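Local structure of alpha-catenin-like protein hmp-1 (Caenorhabditis elegans, 5XA5) at residues 174-179 with 219-224; 207-212 with 252-257; 225-230 with 234-239. The protein binds beta-catenin, cadherin and actin filaments at cell junctions, and is required for cell migration and cell shape changes in the developing worm embryo. All coordinates share one frame; numbering follows the deposited sequence.

Overall arrangement
The three contacts illustrate how one helix of an all-helical bundle changes partners and chemistry along its length. Helix 200-229 serves all of them. Contact 2, the buried one, sets it against helix 234-258 through small aliphatic groups: two alanine methyls and a leucine branch. Contact 3 joins the same two helices nearer the turn, where a phenylalanine meets an alanine and an arginine at the surface. Contact 1, also at the surface, turns to helix 169-196 and consists of one tyrosine stack. Contacts 1 and 3 touch through Ser223 and Asn239, with centres 13 Å apart; the centre of contact 2 lies 26 Å from that of contact 3.

Contact 1 (174-179 with 219-224); sequences DLYNLL and LLYTST
The phenol oxygen of Tyr221 is hydrogen-bonded to Asp173 OD1, just ahead of segment 174-179, while the ring behind that oxygen lies against the ring of Tyr176. In the conformer described here, Arg225 NE, one turn further along, also forms a salt bridge with Asp173 OD1, and the carboxylate oxygen then has two partners from helix 200-229. The bond from the phenol gives Tyr221 a polar hold on helix 169-196 at the far end of its ring, and would be expected to limit how far that ring can swing.

The rings form an offset stack, nearly parallel at 9° between planes, with their centroids 4.3 Å apart. The offset is large enough to place CB of Tyr221 over the centre of the Tyr176 face, a CH-pi contact of 3.6 Å from CB to the ring centroid. In return Tyr176 CD2 sits toward the rim of the Tyr221 face, 3.4 Å from CG of Tyr221. The root of the Tyr176 side chain joins in as well, its CB lying 3.4 Å from Tyr221 CD1.

Helices 169-196 and 200-229 run in opposite directions as neighbours in the N-terminal part of this vinculin/alpha-catenin family protein, and the stack bridges them on the surface of the helical bundle. Met163 of helix 117-165 touches both Tyr176 and Leu220. Each tyrosine has CG anti to its main-chain nitrogen (chi1 -171° in Tyr176 and 167° in Tyr221), which carries the rings into the space between the helices. There the two side chains cross at about a right angle, so the stacked rings send their hydroxyls in different directions, Tyr176 OH ending 8.0 Å from Tyr221 OH.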
ATOM      1  N   ASP A 174     -33.418  -1.817   2.998  1.00 26.82           N
ATOM      2  CA  ASP A 174     -32.611  -1.933   1.780  1.00 26.66           C
ATOM      3  C   ASP A 174     -31.232  -1.326   1.976  1.00 27.54           C
ATOM      4  O   ASP A 174     -30.226  -1.874   1.524  1.00 24.72           O
ATOM      5  CB  ASP A 174     -33.306  -1.266   0.593  1.00 29.29           C
ATOM      6  CG  ASP A 174     -34.522  -2.041   0.117  1.00 47.25           C
ATOM      7  OD1 ASP A 174     -34.618  -3.248   0.429  1.00 45.20           O
ATOM      8  OD2 ASP A 174     -35.369  -1.446  -0.584  1.00 51.95           O
ATOM      9  N   LEU A 175     -31.175  -0.185   2.652  1.00 25.34           N
ATOM     10  CA  LEU A 175     -29.878   0.419   2.923  1.00 23.15           C
ATOM     11  C   LEU A 175     -29.072  -0.441   3.897  1.00 22.44           C
ATOM     12  O   LEU A 175     -27.872  -0.558   3.736  1.00 22.05           O
ATOM     13  CB  LEU A 175     -30.039   1.843   3.463  1.00 20.10           C
ATOM     14  CG  LEU A 175     -30.496   2.821   2.374  1.00 22.58           C
ATOM     15  CD1 LEU A 175     -31.013   4.094   3.035  1.00 21.16           C
ATOM     16  CD2 LEU A 175     -29.346   3.141   1.429  1.00 24.92           C
ATOM     17  N   TYR A 176     -29.718  -1.070   4.877  1.00 22.14           N
ATOM     18  CA  TYR A 176     -28.936  -1.893   5.784  1.00 21.64           C
ATOM     19  C   TYR A 176     -28.463  -3.144   5.045  1.00 22.66           C
ATOM     20  O   TYR A 176     -27.363  -3.622   5.303  1.00 22.72           O
ATOM     21  CB  TYR A 176     -29.701  -2.266   7.067  1.00 22.51           C
ATOM     22  CG  TYR A 176     -28.780  -2.934   8.082  1.00 22.67           C
ATOM     23  CD1 TYR A 176     -27.623  -2.289   8.508  1.00 24.19           C
ATOM     24  CD2 TYR A 176     -29.064  -4.196   8.609  1.00 24.77           C
ATOM     25  CE1 TYR A 176     -26.757  -2.881   9.411  1.00 23.49           C
ATOM     26  CE2 TYR A 176     -28.196  -4.798   9.540  1.00 21.72           C
ATOM     27  CZ  TYR A 176     -27.051  -4.127   9.929  1.00 24.33           C
ATOM     28  OH  TYR A 176     -26.172  -4.704  10.833  1.00 25.79           O
ATOM     29  N   ASN A 177     -29.251  -3.657   4.101  1.00 21.53           N
ATOM     30  CA  ASN A 177     -28.741  -4.771   3.289  1.00 24.44           C
ATOM     31  C   ASN A 177     -27.426  -4.408   2.579  1.00 25.48           C
ATOM     32  O   ASN A 177     -26.504  -5.216   2.500  1.00 25.28           O
ATOM     33  CB  ASN A 177     -29.786  -5.209   2.267  1.00 26.63           C
ATOM     34  CG  ASN A 177     -30.728  -6.258   2.818  1.00 33.92           C
ATOM     35  OD1 ASN A 177     -30.435  -6.904   3.829  1.00 32.12           O
ATOM     36  ND2 ASN A 177     -31.875  -6.423   2.166  1.00 30.89           N
ATOM     37  N   LEU A 178     -27.338  -3.183   2.080  1.00 22.66           N
ATOM     38  CA  LEU A 178     -26.118  -2.708   1.430  0.64 21.36           C
ATOM     39  C   LEU A 178     -25.014  -2.550   2.464  1.00 23.47           C
ATOM     40  O   LEU A 178     -23.895  -2.985   2.254  1.00 23.52           O
ATOM     41  CB  LEU A 178     -26.355  -1.377   0.695  0.64 21.71           C
ATOM     42  CG  LEU A 178     -27.193  -1.405  -0.589  0.64 24.51           C
ATOM     43  CD1 LEU A 178     -27.550   0.018  -1.053  0.64 32.07           C
ATOM     44  CD2 LEU A 178     -26.476  -2.159  -1.694  0.64 38.63           C
ATOM     45  N   LEU A 179     -25.344  -1.942   3.594  1.00 21.18           N
ATOM     46  CA  LEU A 179     -24.365  -1.700   4.635  1.00 19.20           C
ATOM     47  C   LEU A 179     -23.735  -2.996   5.156  1.00 23.48           C
ATOM     48  O   LEU A 179     -22.545  -3.033   5.441  1.00 23.28           O
ATOM     49  CB  LEU A 179     -25.026  -0.935   5.792  1.00 18.49           C
ATOM     50  CG  LEU A 179     -24.082  -0.224   6.740  1.00 20.69           C
ATOM     51  CD1 LEU A 179     -23.338   0.902   6.025  1.00 21.32           C
ATOM     52  CD2 LEU A 179     -24.827   0.337   7.958  1.00 23.37           C
ATOM     53  N   LEU A 219     -26.832  -1.834  15.839  1.00 23.50           N
ATOM     54  CA  LEU A 219     -27.644  -1.013  16.737  1.00 24.63           C
ATOM     55  C   LEU A 219     -28.192   0.215  16.014  1.00 22.82           C
ATOM     56  O   LEU A 219     -29.283   0.697  16.328  1.00 25.02           O
ATOM     57  CB  LEU A 219     -26.815  -0.591  17.947  1.00 26.80           C
ATOM     58  CG  LEU A 219     -26.434  -1.736  18.886  1.00 32.20           C
ATOM     59  CD1 LEU A 219     -25.324  -1.286  19.819  1.00 37.26           C
ATOM     60  CD2 LEU A 219     -27.622  -2.186  19.700  1.00 36.09           C
ATOM     61  N   LEU A 220     -27.413   0.742  15.079  1.00 22.29           N
ATOM     62  CA  LEU A 220     -27.881   1.853  14.259  1.00 23.55           C
ATOM     63  C   LEU A 220     -29.053   1.400  13.393  1.00 25.92           C
ATOM     64  O   LEU A 220     -30.045   2.123  13.267  1.00 24.87           O
ATOM     65  CB  LEU A 220     -26.744   2.406  13.396  1.00 23.67           C
ATOM     66  CG  LEU A 220     -27.135   3.672  12.619  1.00 24.40           C
ATOM     67  CD1 LEU A 220     -27.570   4.811  13.529  1.00 27.69           C
ATOM     68  CD2 LEU A 220     -25.961   4.109  11.736  1.00 28.81           C
ATOM     69  N   TYR A 221     -28.948   0.207  12.818  1.00 23.70           N
ATOM     70  CA  TYR A 221     -30.049  -0.361  12.039  1.00 19.61           C
ATOM     71  C   TYR A 221     -31.326  -0.407  12.865  1.00 22.98           C
ATOM     72  O   TYR A 221     -32.355   0.079  12.433  1.00 24.52           O
ATOM     73  CB  TYR A 221     -29.692  -1.763  11.533  1.00 23.08           C
ATOM     74  CG  TYR A 221     -30.854  -2.559  10.987  1.00 22.64           C
ATOM     75  CD1 TYR A 221     -31.614  -2.078   9.924  1.00 23.75           C
ATOM     76  CD2 TYR A 221     -31.181  -3.802  11.519  1.00 22.07           C
ATOM     77  CE1 TYR A 221     -32.675  -2.810   9.421  1.00 21.30           C
ATOM     78  CE2 TYR A 221     -32.238  -4.539  11.023  1.00 22.13           C
ATOM     79  CZ  TYR A 221     -32.989  -4.029   9.972  1.00 22.09           C
ATOM     80  OH  TYR A 221     -34.029  -4.748   9.457  1.00 24.41           O
ATOM     81  N   THR A 222     -31.273  -0.994  14.058  1.00 25.24           N
ATOM     82  CA  THR A 222     -32.526  -1.214  14.748  1.00 21.84           C
ATOM     83  C   THR A 222     -33.045   0.091  15.367  1.00 23.91           C
ATOM     84  O   THR A 222     -34.246   0.288  15.434  1.00 26.36           O
ATOM     85  CB  THR A 222     -32.413  -2.323  15.813  1.00 29.05           C
ATOM     86  OG1 THR A 222     -31.307  -2.074  16.674  1.00 29.18           O
ATOM     87  CG2 THR A 222     -32.188  -3.663  15.134  1.00 28.74           C
ATOM     88  N   SER A 223     -32.157   1.002  15.760  1.00 26.38           N
ATOM     89  CA  SER A 223     -32.609   2.286  16.287  0.60 28.27           C
ATOM     90  C   SER A 223     -33.258   3.129  15.190  1.00 28.70           C
ATOM     91  O   SER A 223     -34.262   3.799  15.432  1.00 27.98           O
ATOM     92  CB  SER A 223     -31.454   3.069  16.917  0.60 31.60           C
ATOM     93  OG  SER A 223     -30.593   3.558  15.903  0.60 27.48           O
ATOM     94  N   THR A 224     -32.696   3.118  13.984  1.00 27.06           N
ATOM     95  CA  THR A 224     -33.287   3.868  12.873  0.77 25.88           C
ATOM     96  C   THR A 224     -34.618   3.260  12.437  1.00 26.25           C
ATOM     97  O   THR A 224     -35.570   3.965  12.122  1.00 29.07           O
ATOM     98  CB  THR A 224     -32.320   3.955  11.641  0.77 24.26           C
ATOM     99  OG1 THR A 224     -31.951   2.651  11.170  0.77 29.78           O
ATOM    100  CG2 THR A 224     -31.069   4.730  12.016  0.77 22.91           C
TER

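Contact 2 (207-212 with 252-257); sequences LAARSA and NALESV
A chi1 of -72° sets CG of Leu254 beside its own main-chain nitrogen; chi2 at 169° extends CD1 and leaves CD2 as the branch turned to helix 200-229. That CD2 methyl settles 3.6 Å from Ala209 CB and 3.7 Å from Arg210 N, so one branch of the leucine meets both a side chain and the backbone beside it. Leu254 CG follows at 3.8 Å from Ala209 CB.

The alanine methyl has a second neighbour, Ala253 CB, at 3.7 Å from Ala209 CB. Ala209 thus fits between two consecutive residues of the other helix, and because neither alanine extends past CB the backbones come close: CA of Ala209 is 5.6 Å from CA of Leu254.

Helices 200-229 and 234-258 are the two arms of a helical hairpin in the bundle of this vinculin family domain, and the short segments run antiparallel at 159° with their axes 8.7 Å apart. Leu254 also packs on Leu206 and Leu213 of the first arm and on Leu186 of helix 169-196, which places it among three helices of the bundle.

Arg210 enters the contact through its backbone nitrogen. Its side chain leads away from helix 234-258 toward helix 169-196, where it touches Val190 and its NH1 forms a salt bridge with Asp187.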
ATOM      1  N   LEU A 207      -7.863  -2.207  15.334  1.00 25.42           N
ATOM      2  CA  LEU A 207      -8.726  -3.314  15.714  1.00 24.28           C
ATOM      3  C   LEU A 207      -9.839  -2.858  16.651  1.00 24.80           C
ATOM      4  O   LEU A 207     -10.951  -3.378  16.582  1.00 24.60           O
ATOM      5  CB  LEU A 207      -7.902  -4.431  16.364  1.00 27.04           C
ATOM      6  CG  LEU A 207      -7.070  -5.181  15.319  1.00 30.57           C
ATOM      7  CD1 LEU A 207      -6.253  -6.263  15.998  1.00 36.10           C
ATOM      8  CD2 LEU A 207      -7.943  -5.764  14.198  1.00 29.13           C
ATOM      9  N   ALA A 208      -9.541  -1.890  17.508  1.00 24.69           N
ATOM     10  CA  ALA A 208     -10.558  -1.380  18.418  1.00 24.09           C
ATOM     11  C   ALA A 208     -11.642  -0.667  17.637  1.00 24.23           C
ATOM     12  O   ALA A 208     -12.834  -0.838  17.919  1.00 26.62           O
ATOM     13  CB  ALA A 208      -9.955  -0.456  19.449  1.00 27.52           C
ATOM     14  N   ALA A 209     -11.230   0.144  16.668  1.00 25.28           N
ATOM     15  CA  ALA A 209     -12.193   0.859  15.830  1.00 22.67           C
ATOM     16  C   ALA A 209     -13.015  -0.120  14.991  1.00 24.50           C
ATOM     17  O   ALA A 209     -14.230   0.067  14.835  1.00 23.83           O
ATOM     18  CB  ALA A 209     -11.471   1.889  14.938  1.00 25.31           C
ATOM     19  N   ARG A 210     -12.365  -1.158  14.446  1.00 24.63           N
ATOM     20  CA  ARG A 210     -13.082  -2.222  13.742  1.00 23.90           C
ATOM     21  C   ARG A 210     -14.178  -2.838  14.617  1.00 25.52           C
ATOM     22  O   ARG A 210     -15.332  -2.975  14.200  1.00 25.78           O
ATOM     23  CB  ARG A 210     -12.105  -3.318  13.266  1.00 22.54           C
ATOM     24  CG  ARG A 210     -12.766  -4.374  12.393  1.00 26.58           C
ATOM     25  CD  ARG A 210     -12.093  -5.743  12.522  1.00 40.33           C
ATOM     26  NE  ARG A 210     -12.273  -6.288  13.866  1.00 60.04           N
ATOM     27  CZ  ARG A 210     -13.328  -6.999  14.255  1.00 72.82           C
ATOM     28  NH1 ARG A 210     -14.309  -7.262  13.402  1.00 81.31           N
ATOM     29  NH2 ARG A 210     -13.407  -7.446  15.500  1.00 74.47           N
ATOM     30  N   SER A 211     -13.815  -3.193  15.840  1.00 23.35           N
ATOM     31  CA  SER A 211     -14.768  -3.792  16.759  0.52 23.61           C
ATOM     32  C   SER A 211     -15.941  -2.856  17.039  1.00 26.43           C
ATOM     33  O   SER A 211     -17.099  -3.296  17.079  1.00 27.51           O
ATOM     34  CB  SER A 211     -14.068  -4.172  18.058  0.52 29.45           C
ATOM     35  OG  SER A 211     -13.044  -5.111  17.797  0.52 33.60           O
ATOM     36  N   ALA A 212     -15.635  -1.576  17.230  1.00 24.62           N
ATOM     37  CA  ALA A 212     -16.674  -0.583  17.520  1.00 23.56           C
ATOM     38  C   ALA A 212     -17.627  -0.456  16.336  1.00 28.11           C
ATOM     39  O   ALA A 212     -18.843  -0.376  16.520  1.00 26.25           O
ATOM     40  CB  ALA A 212     -16.051   0.760  17.852  1.00 24.60           C
ATOM     41  N   ASN A 252     -14.616   7.566  11.918  1.00 25.60           N
ATOM     42  CA  ASN A 252     -13.539   8.546  12.036  1.00 22.62           C
ATOM     43  C   ASN A 252     -12.287   7.937  12.651  1.00 27.68           C
ATOM     44  O   ASN A 252     -11.168   8.284  12.270  1.00 28.96           O
ATOM     45  CB  ASN A 252     -13.983   9.752  12.864  1.00 25.74           C
ATOM     46  CG  ASN A 252     -15.064  10.538  12.181  1.00 32.39           C
ATOM     47  OD1 ASN A 252     -15.333  10.339  11.000  1.00 32.56           O
ATOM     48  ND2 ASN A 252     -15.696  11.442  12.918  1.00 42.32           N
ATOM     49  N   ALA A 253     -12.478   7.043  13.615  1.00 25.18           N
ATOM     50  CA  ALA A 253     -11.341   6.369  14.244  1.00 25.92           C
ATOM     51  C   ALA A 253     -10.578   5.485  13.252  1.00 26.00           C
ATOM     52  O   ALA A 253      -9.337   5.498  13.230  1.00 26.06           O
ATOM     53  CB  ALA A 253     -11.816   5.558  15.444  1.00 27.96           C
ATOM     54  N   LEU A 254     -11.302   4.725  12.429  1.00 25.13           N
ATOM     55  CA  LEU A 254     -10.658   3.918  11.396  1.00 24.47           C
ATOM     56  C   LEU A 254      -9.835   4.796  10.472  1.00 27.26           C
ATOM     57  O   LEU A 254      -8.679   4.499  10.180  1.00 26.51           O
ATOM     58  CB  LEU A 254     -11.686   3.136  10.570  1.00 23.64           C
ATOM     59  CG  LEU A 254     -12.386   1.943  11.228  1.00 28.74           C
ATOM     60  CD1 LEU A 254     -13.559   1.455  10.377  1.00 30.21           C
ATOM     61  CD2 LEU A 254     -11.438   0.802  11.464  1.00 25.79           C
ATOM     62  N   GLU A 255     -10.437   5.878   9.992  1.00 25.32           N
ATOM     63  CA  GLU A 255      -9.732   6.769   9.076  1.00 23.46           C
ATOM     64  C   GLU A 255      -8.507   7.406   9.733  1.00 29.02           C
ATOM     65  O   GLU A 255      -7.441   7.457   9.128  1.00 30.11           O
ATOM     66  CB  GLU A 255     -10.677   7.866   8.571  1.00 28.09           C
ATOM     67  CG  GLU A 255     -10.056   8.786   7.521  1.00 36.41           C
ATOM     68  CD  GLU A 255     -11.085   9.677   6.832  1.00 41.71           C
ATOM     69  OE1 GLU A 255     -12.258   9.692   7.266  1.00 44.32           O
ATOM     70  OE2 GLU A 255     -10.717  10.365   5.854  1.00 47.68           O
ATOM     71  N   SER A 256      -8.676   7.905  10.958  1.00 26.06           N
ATOM     72  CA  SER A 256      -7.565   8.470  11.721  1.00 28.95           C
ATOM     73  C   SER A 256      -6.385   7.508  11.830  1.00 31.90           C
ATOM     74  O   SER A 256      -5.253   7.871  11.522  1.00 31.84           O
ATOM     75  CB  SER A 256      -8.022   8.858  13.130  1.00 32.51           C
ATOM     76  OG  SER A 256      -8.824  10.025  13.103  1.00 40.42           O
ATOM     77  N   VAL A 257      -6.648   6.283  12.273  1.00 25.71           N
ATOM     78  CA  VAL A 257      -5.567   5.307  12.456  1.00 25.85           C
ATOM     79  C   VAL A 257      -4.947   4.892  11.127  1.00 26.29           C
ATOM     80  O   VAL A 257      -3.731   4.747  11.031  1.00 28.57           O
ATOM     81  CB  VAL A 257      -6.070   4.046  13.212  1.00 28.49           C
ATOM     82  CG1 VAL A 257      -4.985   2.978  13.289  1.00 31.09           C
ATOM     83  CG2 VAL A 257      -6.521   4.418  14.606  1.00 28.95           C
TER

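Contact 3 (225-230 with 234-239); sequences RTFVRH and EEARRN
A tight helical hairpin, in which helix 200-229 ends and helix 234-258 begins after only a few residues, brings Phe227 against Ala236 and Arg237. The short segments are antiparallel at 144°, with a closest axis approach of 8.9 Å.

Phe227 CD1 lies 4.2 Å from Ala236 CB, Phe227 CE1 is 3.6 Å from Arg237 CB, and Phe227 CZ reaches the arginine head at 3.5 Å from Arg237 NH2. At NH2 the ring points its edge at the face of the guanidinium, the planes standing 79° apart. This edge-on meeting differs from a cation-pi stack, in which the charge would sit over the ring. A bend in the arginine at chi3 (-64°) turns one face of the guanidinium to the ring edge at CZ.

Ala236 CB also meets Thr226 CG2 at 4.4 Å and the carbonyl oxygen of His230 at 4.3 Å. His230 is where the chain leaves helical geometry, and its ring meets that of His233 within the turn. Two consecutive antiparallel helices joined by a short loop make a helical hairpin, and this end of it lies about 39 Å, centre to centre, from the middle of the chain.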
ATOM      1  N   ARG A 225     -34.682   1.936  12.420  1.00 25.93           N
ATOM      2  CA  ARG A 225     -35.889   1.264  11.981  0.74 22.42           C
ATOM      3  C   ARG A 225     -37.027   1.513  12.967  1.00 29.61           C
ATOM      4  O   ARG A 225     -38.158   1.754  12.561  1.00 29.22           O
ATOM      5  CB  ARG A 225     -35.629  -0.234  11.830  0.74 24.21           C
ATOM      6  CG  ARG A 225     -36.690  -0.984  11.058  0.74 26.61           C
ATOM      7  CD  ARG A 225     -36.310  -2.446  11.007  0.74 27.52           C
ATOM      8  NE  ARG A 225     -36.998  -3.166   9.943  0.74 28.54           N
ATOM      9  CZ  ARG A 225     -38.191  -3.734  10.081  0.74 28.63           C
ATOM     10  NH1 ARG A 225     -38.838  -3.655  11.240  0.74 28.84           N
ATOM     11  NH2 ARG A 225     -38.737  -4.380   9.058  0.74 33.37           N
ATOM     12  N   THR A 226     -36.722   1.479  14.261  1.00 24.71           N
ATOM     13  CA  THR A 226     -37.740   1.724  15.279  1.00 26.94           C
ATOM     14  C   THR A 226     -38.195   3.180  15.200  1.00 32.99           C
ATOM     15  O   THR A 226     -39.379   3.477  15.314  1.00 34.80           O
ATOM     16  CB  THR A 226     -37.202   1.414  16.685  1.00 29.86           C
ATOM     17  OG1 THR A 226     -36.984   0.004  16.819  1.00 32.52           O
ATOM     18  CG2 THR A 226     -38.185   1.878  17.762  1.00 30.50           C
ATOM     19  N   PHE A 227     -37.250   4.090  14.984  1.00 29.09           N
ATOM     20  CA  PHE A 227     -37.600   5.510  14.951  1.00 31.97           C
ATOM     21  C   PHE A 227     -38.450   5.907  13.735  1.00 34.93           C
ATOM     22  O   PHE A 227     -39.296   6.796  13.848  1.00 40.06           O
ATOM     23  CB  PHE A 227     -36.337   6.369  15.001  1.00 28.75           C
ATOM     24  CG  PHE A 227     -36.620   7.839  15.046  1.00 32.55           C
ATOM     25  CD1 PHE A 227     -37.339   8.384  16.096  1.00 39.72           C
ATOM     26  CD2 PHE A 227     -36.189   8.673  14.029  1.00 40.83           C
ATOM     27  CE1 PHE A 227     -37.612   9.744  16.131  1.00 48.91           C
ATOM     28  CE2 PHE A 227     -36.454  10.029  14.062  1.00 51.38           C
ATOM     29  CZ  PHE A 227     -37.162  10.564  15.114  1.00 48.26           C
ATOM     30  N   VAL A 228     -38.260   5.278  12.573  1.00 29.14           N
ATOM     31  CA  VAL A 228     -39.089   5.631  11.420  0.52 28.43           C
ATOM     32  C   VAL A 228     -40.511   5.156  11.652  1.00 38.35           C
ATOM     33  O   VAL A 228     -41.458   5.745  11.136  1.00 39.35           O
ATOM     34  CB  VAL A 228     -38.578   5.043  10.074  0.52 33.90           C
ATOM     35  CG1 VAL A 228     -37.252   5.624   9.707  0.52 34.02           C
ATOM     36  CG2 VAL A 228     -38.525   3.529  10.103  0.52 36.54           C
ATOM     37  N   ARG A 229     -40.661   4.110  12.463  1.00 30.67           N
ATOM     38  CA  ARG A 229     -41.986   3.557  12.753  1.00 36.23           C
ATOM     39  C   ARG A 229     -42.697   4.343  13.859  1.00 37.42           C
ATOM     40  O   ARG A 229     -43.932   4.409  13.896  1.00 41.98           O
ATOM     41  CB  ARG A 229     -41.866   2.082  13.143  1.00 45.77           C
ATOM     42  CG  ARG A 229     -41.626   1.141  11.964  1.00 66.03           C
ATOM     43  CD  ARG A 229     -41.227  -0.262  12.423  1.00 80.71           C
ATOM     44  NE  ARG A 229     -42.382  -1.106  12.719  1.00 91.19           N
ATOM     45  CZ  ARG A 229     -42.385  -2.078  13.627  1.00 92.15           C
ATOM     46  NH1 ARG A 229     -41.292  -2.342  14.331  1.00 96.05           N
ATOM     47  NH2 ARG A 229     -43.484  -2.791  13.829  1.00 87.40           N
ATOM     48  N   HIS A 230     -41.917   4.947  14.746  1.00 37.23           N
ATOM     49  CA  HIS A 230     -42.457   5.677  15.888  1.00 42.63           C
ATOM     50  C   HIS A 230     -41.747   7.002  16.159  1.00 43.22           C
ATOM     51  O   HIS A 230     -41.013   7.137  17.136  1.00 36.06           O
ATOM     52  CB  HIS A 230     -42.385   4.800  17.123  1.00 48.13           C
ATOM     53  CG  HIS A 230     -43.045   3.470  16.962  1.00 53.16           C
ATOM     54  ND1 HIS A 230     -44.378   3.254  17.242  1.00 53.08           N
ATOM     55  CD2 HIS A 230     -42.548   2.280  16.556  1.00 47.71           C
ATOM     56  CE1 HIS A 230     -44.675   1.989  17.002  1.00 57.94           C
ATOM     57  NE2 HIS A 230     -43.581   1.376  16.585  1.00 50.37           N
ATOM     58  N   GLU A 234     -39.684   9.665  22.095  1.00 46.97           N
ATOM     59  CA  GLU A 234     -38.499  10.523  22.259  1.00 38.78           C
ATOM     60  C   GLU A 234     -37.249   9.768  22.728  1.00 45.48           C
ATOM     61  O   GLU A 234     -36.115  10.196  22.440  1.00 42.68           O
ATOM     62  CB  GLU A 234     -38.818  11.689  23.211  1.00 55.53           C
ATOM     63  CG  GLU A 234     -40.155  12.329  22.883  1.00 63.20           C
ATOM     64  CD  GLU A 234     -40.499  13.516  23.771  1.00 80.01           C
ATOM     65  OE1 GLU A 234     -39.916  13.647  24.874  1.00 80.50           O
ATOM     66  OE2 GLU A 234     -41.347  14.334  23.351  1.00 83.05           O
ATOM     67  N   GLU A 235     -37.436   8.628  23.387  1.00 41.35           N
ATOM     68  CA  GLU A 235     -36.296   7.784  23.697  1.00 43.02           C
ATOM     69  C   GLU A 235     -35.806   7.096  22.432  1.00 40.38           C
ATOM     70  O   GLU A 235     -34.622   6.813  22.286  1.00 39.71           O
ATOM     71  CB  GLU A 235     -36.660   6.757  24.761  1.00 58.32           C
ATOM     72  CG  GLU A 235     -35.507   6.406  25.688  1.00 69.87           C
ATOM     73  CD  GLU A 235     -34.881   7.624  26.338  1.00 74.90           C
ATOM     74  OE1 GLU A 235     -35.619   8.579  26.664  1.00 78.02           O
ATOM     75  OE2 GLU A 235     -33.646   7.630  26.509  1.00 74.75           O
ATOM     76  N   ALA A 236     -36.723   6.826  21.511  1.00 39.10           N
ATOM     77  CA  ALA A 236     -36.331   6.241  20.234  1.00 34.23           C
ATOM     78  C   ALA A 236     -35.441   7.219  19.456  1.00 34.90           C
ATOM     79  O   ALA A 236     -34.465   6.819  18.831  1.00 32.35           O
ATOM     80  CB  ALA A 236     -37.559   5.856  19.420  1.00 40.72           C
ATOM     81  N   ARG A 237     -35.781   8.503  19.514  1.00 42.61           N
ATOM     82  CA  ARG A 237     -35.002   9.537  18.842  1.00 35.45           C
ATOM     83  C   ARG A 237     -33.608   9.631  19.449  1.00 34.15           C
ATOM     84  O   ARG A 237     -32.601   9.648  18.758  1.00 33.48           O
ATOM     85  CB  ARG A 237     -35.717  10.890  18.944  1.00 35.78           C
ATOM     86  CG  ARG A 237     -34.849  12.064  18.537  1.00 40.49           C
ATOM     87  CD  ARG A 237     -35.582  13.391  18.690  1.00 50.90           C
ATOM     88  NE  ARG A 237     -36.734  13.505  17.798  1.00 49.59           N
ATOM     89  CZ  ARG A 237     -36.659  13.873  16.521  1.00 50.68           C
ATOM     90  NH1 ARG A 237     -35.480  14.148  15.972  1.00 51.12           N
ATOM     91  NH2 ARG A 237     -37.762  13.956  15.787  1.00 51.29           N
ATOM     92  N   ARG A 238     -33.575   9.690  20.772  1.00 37.16           N
ATOM     93  CA  ARG A 238     -32.329   9.764  21.524  1.00 34.04           C
ATOM     94  C   ARG A 238     -31.392   8.593  21.259  1.00 34.85           C
ATOM     95  O   ARG A 238     -30.196   8.770  21.046  1.00 36.50           O
ATOM     96  CB  ARG A 238     -32.668   9.842  22.996  1.00 41.39           C
ATOM     97  CG  ARG A 238     -33.038  11.222  23.358  1.00 57.16           C
ATOM     98  CD  ARG A 238     -33.705  11.263  24.662  1.00 72.10           C
ATOM     99  NE  ARG A 238     -34.139  12.637  24.961  1.00 93.48           N
ATOM    100  CZ  ARG A 238     -33.566  13.383  25.912  1.00107.75           C
ATOM    101  NH1 ARG A 238     -32.643  12.820  26.693  1.00114.08           N
ATOM    102  NH2 ARG A 238     -33.979  14.624  26.195  1.00108.17           N
ATOM    103  N   ASN A 239     -31.949   7.391  21.291  1.00 31.44           N
ATOM    104  CA  ASN A 239     -31.171   6.194  20.998  1.00 28.40           C
ATOM    105  C   ASN A 239     -30.612   6.224  19.583  1.00 25.54           C
ATOM    106  O   ASN A 239     -29.476   5.842  19.355  1.00 30.46           O
ATOM    107  CB  ASN A 239     -32.029   4.949  21.198  1.00 37.80           C
ATOM    108  CG  ASN A 239     -31.244   3.679  21.037  1.00 54.04           C
ATOM    109  OD1 ASN A 239     -31.720   2.718  20.437  1.00 65.56           O
ATOM    110  ND2 ASN A 239     -30.026   3.662  21.569  1.00 55.55           N
TER